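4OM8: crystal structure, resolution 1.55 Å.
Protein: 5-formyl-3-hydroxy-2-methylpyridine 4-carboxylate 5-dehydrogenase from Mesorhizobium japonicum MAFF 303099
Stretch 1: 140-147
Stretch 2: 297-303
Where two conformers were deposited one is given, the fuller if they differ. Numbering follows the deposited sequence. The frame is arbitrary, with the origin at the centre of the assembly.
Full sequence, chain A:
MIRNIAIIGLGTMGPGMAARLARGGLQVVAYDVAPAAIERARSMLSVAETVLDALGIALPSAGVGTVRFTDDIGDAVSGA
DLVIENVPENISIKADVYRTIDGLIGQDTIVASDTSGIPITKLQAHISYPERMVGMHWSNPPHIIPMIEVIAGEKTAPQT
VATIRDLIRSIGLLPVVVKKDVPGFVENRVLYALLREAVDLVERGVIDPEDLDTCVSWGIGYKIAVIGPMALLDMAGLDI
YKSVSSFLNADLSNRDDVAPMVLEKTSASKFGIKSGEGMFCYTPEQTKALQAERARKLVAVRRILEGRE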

ATOM      1  N   ASN A 140       0.186  -2.613  14.347  1.00 11.10           N
ATOM      2  CA  ASN A 140      -1.121  -3.081  14.804  1.00 12.12           C
ATOM      3  C   ASN A 140      -1.865  -3.808  13.692  1.00 11.30           C
ATOM      4  O   ASN A 140      -1.985  -3.267  12.601  1.00 12.30           O
ATOM      5  CB  ASN A 140      -1.942  -1.892  15.300  1.00 13.11           C
ATOM      6  CG  ASN A 140      -3.272  -2.307  15.891  1.00 13.34           C
ATOM      7  OD1 ASN A 140      -3.373  -3.313  16.590  1.00 17.54           O
ATOM      8  ND2 ASN A 140      -4.300  -1.503  15.639  1.00 23.84           N
ATOM      9  N   PRO A 141      -2.353  -5.035  13.952  1.00 10.56           N
ATOM     10  CA  PRO A 141      -2.285  -5.830  15.185  1.00 10.35           C
ATOM     11  C   PRO A 141      -0.966  -6.582  15.293  1.00 10.08           C
ATOM     12  O   PRO A 141      -0.508  -7.178  14.326  1.00 10.80           O
ATOM     13  CB  PRO A 141      -3.477  -6.807  15.045  1.00 11.84           C
ATOM     14  CG  PRO A 141      -4.281  -6.285  13.851  1.00 11.57           C
ATOM     15  CD  PRO A 141      -3.249  -5.661  12.967  1.00 12.34           C
ATOM     16  N   PRO A 142      -0.358  -6.573  16.486  1.00 10.97           N
ATOM     17  CA  PRO A 142       1.015  -7.079  16.618  1.00  9.56           C
ATOM     18  C   PRO A 142       1.161  -8.591  16.432  1.00  8.88           C
ATOM     19  O   PRO A 142       2.270  -9.047  16.157  1.00 12.59           O
ATOM     20  CB  PRO A 142       1.395  -6.658  18.042  1.00  9.33           C
ATOM     21  CG  PRO A 142       0.082  -6.581  18.757  1.00 11.80           C
ATOM     22  CD  PRO A 142      -0.884  -6.033  17.752  1.00 11.59           C
ATOM     23  N   HIS A 143       0.083  -9.346  16.587  1.00 10.50           N
ATOM     24  CA  HIS A 143       0.146 -10.785  16.373  1.00 12.20           C
ATOM     25  C   HIS A 143      -0.150 -11.138  14.917  1.00 11.90           C
ATOM     26  O   HIS A 143      -0.037 -12.297  14.522  1.00 12.41           O
ATOM     27  CB  HIS A 143      -0.819 -11.517  17.317  1.00 11.80           C
ATOM     28  CG  HIS A 143      -2.220 -10.995  17.286  1.00 14.16           C
ATOM     29  ND1 HIS A 143      -2.535  -9.676  17.533  1.00 13.68           N
ATOM     30  CD2 HIS A 143      -3.401 -11.628  17.076  1.00 14.89           C
ATOM     31  CE1 HIS A 143      -3.844  -9.513  17.451  1.00 14.21           C
ATOM     32  NE2 HIS A 143      -4.392 -10.683  17.177  1.00 13.96           N
ATOM     33  N   ILE A 144      -0.486 -10.131  14.112  1.00 11.13           N
ATOM     34  CA  ILE A 144      -0.865 -10.360  12.718  1.00 10.70           C
ATOM     35  C   ILE A 144       0.127  -9.746  11.719  1.00 11.36           C
ATOM     36  O   ILE A 144       0.539 -10.412  10.773  1.00 11.27           O
ATOM     37  CB  ILE A 144      -2.280  -9.822  12.438  1.00 11.01           C
ATOM     38  CG1 ILE A 144      -3.308 -10.593  13.281  1.00 12.32           C
ATOM     39  CG2 ILE A 144      -2.633  -9.957  10.959  1.00 16.00           C
ATOM     40  CD1 ILE A 144      -4.755 -10.146  13.062  1.00 13.83           C
ATOM     41  N   ILE A 145       0.521  -8.492  11.923  1.00 12.13           N
ATOM     42  CA  ILE A 145       1.535  -7.900  11.045  1.00 11.17           C
ATOM     43  C   ILE A 145       2.890  -8.540  11.362  1.00  9.66           C
ATOM     44  O   ILE A 145       3.358  -8.433  12.495  1.00 10.65           O
ATOM     45  CB  ILE A 145       1.655  -6.368  11.213  1.00 11.67           C
ATOM     46  CG1 ILE A 145       0.278  -5.698  11.313  1.00 14.08           C
ATOM     47  CG2 ILE A 145       2.544  -5.762  10.086  1.00 12.24           C
ATOM     48  CD1 ILE A 145      -0.623  -5.971  10.128  1.00 14.57           C
ATOM     49  N   PRO A 146       3.528  -9.199  10.376  1.00  8.46           N
ATOM     50  CA  PRO A 146       4.717 -10.000  10.710  1.00  9.72           C
ATOM     51  C   PRO A 146       6.042  -9.243  10.723  1.00 10.37           C
ATOM     52  O   PRO A 146       7.089  -9.820  11.031  1.00 12.76           O
ATOM     53  CB  PRO A 146       4.730 -11.064   9.615  1.00 10.99           C
ATOM     54  CG  PRO A 146       4.153 -10.348   8.419  1.00  9.87           C
ATOM     55  CD  PRO A 146       3.082  -9.413   8.985  1.00 10.68           C
ATOM     56  N   MET A 147       5.984  -7.961  10.393  1.00 10.26           N
ATOM     57  CA  MET A 147       7.175  -7.143  10.245  1.00 10.75           C
ATOM     58  C   MET A 147       7.380  -6.256  11.461  1.00 10.90           C
ATOM     59  O   MET A 147       6.441  -5.613  11.932  1.00  9.98           O
ATOM     60  CB  MET A 147       7.046  -6.304   8.967  1.00 11.63           C
ATOM     61  CG  MET A 147       8.251  -5.419   8.626  1.00 10.75           C
ATOM     62  SD  MET A 147       8.340  -3.863   9.540  1.00 11.14           S
ATOM     63  CE  MET A 147       6.774  -3.071   9.166  1.00 11.41           C
ATOM     64  N   LYS A 297     -10.008 -10.741   6.907  1.00 12.49           N
ATOM     65  CA  LYS A 297      -9.299 -10.503   5.649  1.00 11.76           C
ATOM     66  C   LYS A 297      -7.777 -10.414   5.827  1.00 10.34           C
ATOM     67  O   LYS A 297      -7.029 -10.963   5.017  1.00 11.14           O
ATOM     68  CB  LYS A 297      -9.804  -9.224   4.983  1.00 10.64           C
ATOM     69  CG  LYS A 297     -11.187  -9.335   4.359  1.00 12.62           C
ATOM     70  CD  LYS A 297     -11.612  -7.977   3.841  1.00 14.73           C
ATOM     71  CE  LYS A 297     -12.942  -8.003   3.142  1.00 18.65           C
ATOM     72  NZ  LYS A 297     -13.339  -6.593   2.861  1.00 17.42           N
ATOM     73  N   LEU A 298      -7.318  -9.718   6.871  1.00 11.81           N
ATOM     74  CA  LEU A 298      -5.877  -9.638   7.120  1.00 12.20           C
ATOM     75  C   LEU A 298      -5.269 -11.020   7.283  1.00 10.09           C
ATOM     76  O   LEU A 298      -4.211 -11.315   6.710  1.00 11.29           O
ATOM     77  CB  LEU A 298      -5.577  -8.789   8.359  1.00 11.32           C
ATOM     78  CG  LEU A 298      -5.728  -7.273   8.178  1.00 13.08           C
ATOM     79  CD1 LEU A 298      -5.620  -6.588   9.528  1.00 13.68           C
ATOM     80  CD2 LEU A 298      -4.684  -6.718   7.202  1.00 14.05           C
ATOM     81  N   VAL A 299      -5.935 -11.883   8.047  1.00 10.00           N
ATOM     82  CA  VAL A 299      -5.393 -13.221   8.238  1.00  9.94           C
ATOM     83  C   VAL A 299      -5.356 -13.995   6.910  1.00  8.65           C
ATOM     84  O   VAL A 299      -4.332 -14.594   6.573  1.00 11.21           O
ATOM     85  CB  VAL A 299      -6.185 -13.997   9.316  1.00  9.22           C
ATOM     86  CG1 VAL A 299      -5.832 -15.477   9.272  1.00 11.03           C
ATOM     87  CG2 VAL A 299      -5.874 -13.399  10.688  1.00 11.98           C
ATOM     88  N   ALA A 300      -6.442 -13.950   6.139  1.00  9.25           N
ATOM     89  CA  ALA A 300      -6.503 -14.723   4.894  1.00 11.32           C
ATOM     90  C   ALA A 300      -5.486 -14.216   3.867  1.00  9.88           C
ATOM     91  O   ALA A 300      -4.829 -15.006   3.177  1.00 12.31           O
ATOM     92  CB  ALA A 300      -7.905 -14.684   4.318  1.00 12.62           C
ATOM     93  N   VAL A 301      -5.367 -12.897   3.767  1.00 10.04           N
ATOM     94  CA  VAL A 301      -4.439 -12.293   2.819  1.00  9.96           C
ATOM     95  C   VAL A 301      -2.996 -12.627   3.194  1.00 11.22           C
ATOM     96  O   VAL A 301      -2.179 -12.963   2.339  1.00 11.87           O
ATOM     97  CB  VAL A 301      -4.637 -10.763   2.761  1.00  9.79           C
ATOM     98  CG1 VAL A 301      -3.457 -10.086   2.054  1.00 12.19           C
ATOM     99  CG2 VAL A 301      -5.961 -10.433   2.070  1.00 11.66           C
ATOM    100  N   ARG A 302      -2.680 -12.565   4.485  1.00 11.72           N
ATOM    101  CA  ARG A 302      -1.313 -12.844   4.900  1.00 10.35           C
ATOM    102  C   ARG A 302      -0.873 -14.245   4.484  1.00 13.18           C
ATOM    103  O   ARG A 302       0.249 -14.429   4.000  1.00 13.72           O
ATOM    104  CB  ARG A 302      -1.156 -12.670   6.415  1.00 10.22           C
ATOM    105  CG  ARG A 302       0.120 -13.309   6.921  1.00 12.59           C
ATOM    106  CD  ARG A 302       0.500 -12.899   8.329  1.00 10.95           C
ATOM    107  NE  ARG A 302       1.603 -13.747   8.773  1.00 15.12           N
ATOM    108  CZ  ARG A 302       2.115 -13.757  10.001  1.00 16.15           C
ATOM    109  NH1 ARG A 302       1.636 -12.955  10.945  1.00 12.07           N
ATOM    110  NH2 ARG A 302       3.110 -14.585  10.277  1.00 16.83           N
ATOM    111  N   ARG A 303      -1.754 -15.231   4.641  1.00 11.07           N
ATOM    112  CA  ARG A 303      -1.385 -16.592   4.283  0.58 12.62           C
ATOM    113  C   ARG A 303      -1.067 -16.690   2.796  1.00 12.76           C
ATOM    114  O   ARG A 303      -0.123 -17.374   2.406  1.00 14.77           O
ATOM    115  CB  ARG A 303      -2.487 -17.564   4.686  0.58 15.61           C
ATOM    116  CG  ARG A 303      -2.692 -17.569   6.191  0.58 15.54           C
ATOM    117  CD  ARG A 303      -3.333 -18.844   6.652  0.58 20.01           C
ATOM    118  NE  ARG A 303      -4.572 -19.117   5.939  0.58 18.50           N
ATOM    119  CZ  ARG A 303      -5.274 -20.234   6.082  0.58 19.28           C
ATOM    120  NH1 ARG A 303      -4.854 -21.175   6.913  0.58 23.09           N
ATOM    121  NH2 ARG A 303      -6.398 -20.410   5.403  0.58 15.40           N
TER
HETATM  122  O   HOH W   1       2.544 -13.104  13.700  1.00 11.05           O

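The segment 140-147, irregular over Asn-140 to Ile-144, packs against one side of a helical segment, residues 297-303, and the two bury about 300 Å² between them. The first segment is compact. A cis peptide bond precedes Pro-141, and the carbonyl oxygen of Pro-141 accepts hydrogen bonds from the backbone nitrogens of both Ile-144 (N to O, 3.0 Å) and Ile-145 (N to O, 2.9 Å). The chain is thereby folded back on itself, and Ile-144 lies at the point of nearest backbone approach, its CA 7.0 Å from the CA of Val-299.

Ile-144 is the main bump on its side of the contact. Its CA-to-CB bond runs sideways to the helix, but the branched side chain (chi1 m, chi2 t) reaches it with both arms: CG2 lies 4.1 Å from CB of Leu-298, while CD1 extends to 4.2 Å from CG2 of Val-299. The isoleucine thus fits into the shallow hollow between two successive helical residues, and its beta branching suits the place because the two arms diverge from CB to meet different neighbours. Leu-298 points toward the segment and fills the space beside Ile-144; its CD1 comes within 4.3 Å of CD of Pro-141, so that the proline ring borders the same apolar patch. These are loose van der Waals contacts, made by side chains without polar groups to satisfy.

One turn along the helix from Leu-298, Arg-302 also points toward the segment. Its side chain is fully extended, with chi1 to chi3 all t, and carries the guanidinium to the backbone of Ile-144. There NH1 donates a hydrogen bond to the carbonyl oxygen of Ile-144 (NH1 to O, 2.8 Å), which lies at the edge of the guanidinium, near its plane. The N-H...O angle of 138° shows that the bond is appreciably bent. The carbonyl oxygen of His-143 is too far for a direct bond, at 4.0 Å from NH1 of Arg-302, and a water bridges the gap: it donates to O of His-143 (2.8 Å from the water oxygen) and accepts from NH1 of Arg-302 (2.9 Å).

Pro-146 covers one face of the same guanidinium, with its CB 3.8 Å from CZ of Arg-302. A flat, delocalised group tolerates an apolar neighbour over its face while its nitrogens bond outward, and the compact proline ring suits this position. NE and NH2 of Arg-302 are hydrogen-bonded elsewhere in the structure, so this buried arginine leaves none of its side-chain nitrogens without a partner.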